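Local structure of putative pyrroline carboxylate reductase (Streptococcus pyogenes, 2AHR) at the interface of chains A and B. The protein catalyses the NAD(P)H-dependent reduction of 1-pyrroline-5-carboxylate to L-proline, the last step of proline biosynthesis. Sequence-based numbering; all coordinates share one arbitrary frame. Chains: chain A/B, putative pyrroline carboxylate reductase.

The interface of chains A and B. Residues chain A 215-216, 219; chain B 173-174, 177, 181.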
# COMPACT_ATOMS: atom_id res chain seq x y z
N PRO A 215 -0.94 -14.28 27.35
CA PRO A 215 -1.52 -14.57 26.03
C PRO A 215 -0.52 -15.23 25.10
O PRO A 215 -0.84 -16.24 24.47
CB PRO A 215 -1.90 -13.18 25.51
CG PRO A 215 -2.20 -12.40 26.78
CD PRO A 215 -1.20 -12.89 27.77
N HIS A 216 0.71 -14.70 25.06
CA HIS A 216 1.76 -15.25 24.20
C HIS A 216 2.22 -16.66 24.62
O HIS A 216 2.58 -17.46 23.76
CB HIS A 216 2.94 -14.29 24.07
CG HIS A 216 2.78 -13.30 22.95
ND1 HIS A 216 2.84 -13.67 21.62
CD2 HIS A 216 2.56 -11.97 22.95
CE1 HIS A 216 2.64 -12.61 20.86
NE2 HIS A 216 2.48 -11.56 21.64
N ILE A 219 -0.47 -18.72 23.15
CA ILE A 219 -0.20 -18.79 21.71
C ILE A 219 0.85 -19.86 21.41
O ILE A 219 0.66 -20.66 20.49
CB ILE A 219 0.15 -17.42 21.11
CG1 ILE A 219 -1.10 -16.54 21.12
CG2 ILE A 219 0.71 -17.57 19.68
CD1 ILE A 219 -0.86 -15.05 20.83
N TYR B 173 -6.29 -14.50 21.69
CA TYR B 173 -5.20 -14.00 22.55
C TYR B 173 -4.32 -12.94 21.88
O TYR B 173 -3.82 -12.04 22.54
CB TYR B 173 -4.34 -15.16 23.04
CG TYR B 173 -5.08 -16.17 23.92
CD1 TYR B 173 -5.92 -15.73 24.97
CD2 TYR B 173 -4.94 -17.55 23.72
CE1 TYR B 173 -6.63 -16.66 25.78
CE2 TYR B 173 -5.64 -18.49 24.52
CZ TYR B 173 -6.47 -18.02 25.54
OH TYR B 173 -7.14 -18.94 26.33
N LEU B 174 -4.09 -13.04 20.57
CA LEU B 174 -3.30 -11.98 19.90
C LEU B 174 -4.08 -10.67 19.94
O LEU B 174 -3.52 -9.59 20.15
CB LEU B 174 -2.94 -12.38 18.46
CG LEU B 174 -1.92 -11.47 17.74
CD1 LEU B 174 -0.51 -11.74 18.28
CD2 LEU B 174 -1.96 -11.68 16.21
N GLU B 177 -3.96 -9.36 23.53
CA GLU B 177 -2.60 -8.85 23.70
C GLU B 177 -2.45 -7.48 23.03
O GLU B 177 -1.81 -6.59 23.59
CB GLU B 177 -1.59 -9.86 23.14
CG GLU B 177 -0.12 -9.46 23.22
CD GLU B 177 0.42 -9.34 24.63
OE1 GLU B 177 -0.21 -9.86 25.58
OE2 GLU B 177 1.47 -8.71 24.79
N LYS B 181 -1.40 -4.13 24.96
CA LYS B 181 -0.24 -3.31 24.54
C LYS B 181 -0.62 -1.87 24.19
O LYS B 181 0.17 -0.96 24.42
CB LYS B 181 0.50 -3.96 23.37
CG LYS B 181 1.57 -4.99 23.78
CD LYS B 181 1.97 -5.76 22.54
CE LYS B 181 2.89 -6.98 22.82
NZ LYS B 181 2.70 -8.07 21.79
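A:Pro215, A:His216 and A:Ile219 pack against B:Tyr173, B:Leu174 and B:Glu177 in a helix-on-helix patch that joins the two subunits of the two-fold, domain-swapped dimer. The first turn of helix 215-222 of chain A lies on the long helix 158-185 of chain B. A:Pro215 sets its ring across B:Glu177 at about a right angle, with CG 3.4 Å from the carboxylate oxygen OE1. Its CB also rests 4.0 Å from CB of B:Tyr173. A:His216 turns its CD2-NE2 side to B:Glu177; CD2 lies 3.7 Å from the methylene CG. The carboxylate oxygen OE2 sits at the edge of the imidazole, in the ring plane, although the carboxylate itself is turned 68° from that plane. B:Glu177 has CG anti to its backbone N (chi1 179°), then bends at chi2 (66°), which brings OE1 toward the proline and OE2 toward the imidazole edge. B:Lys181 NZ reaches back to OE2 of B:Glu177 in a salt bridge of 3.3 Å within chain B. The same NZ lies 3.5 Å from NE2 of A:His216. The salt bridge may steady the carboxylate and temper its charge beside the histidine. A:Ile219 runs antiparallel alongside B:Tyr173, its CG1 4.0 Å from the tyrosine CB. Its terminal methyl CD1 reaches the helix backbone, 4.0 Å from CA of B:Leu174, and also meets the leucine side chain. The patch and its chain-exchanged twin help hold the reductase dimer together.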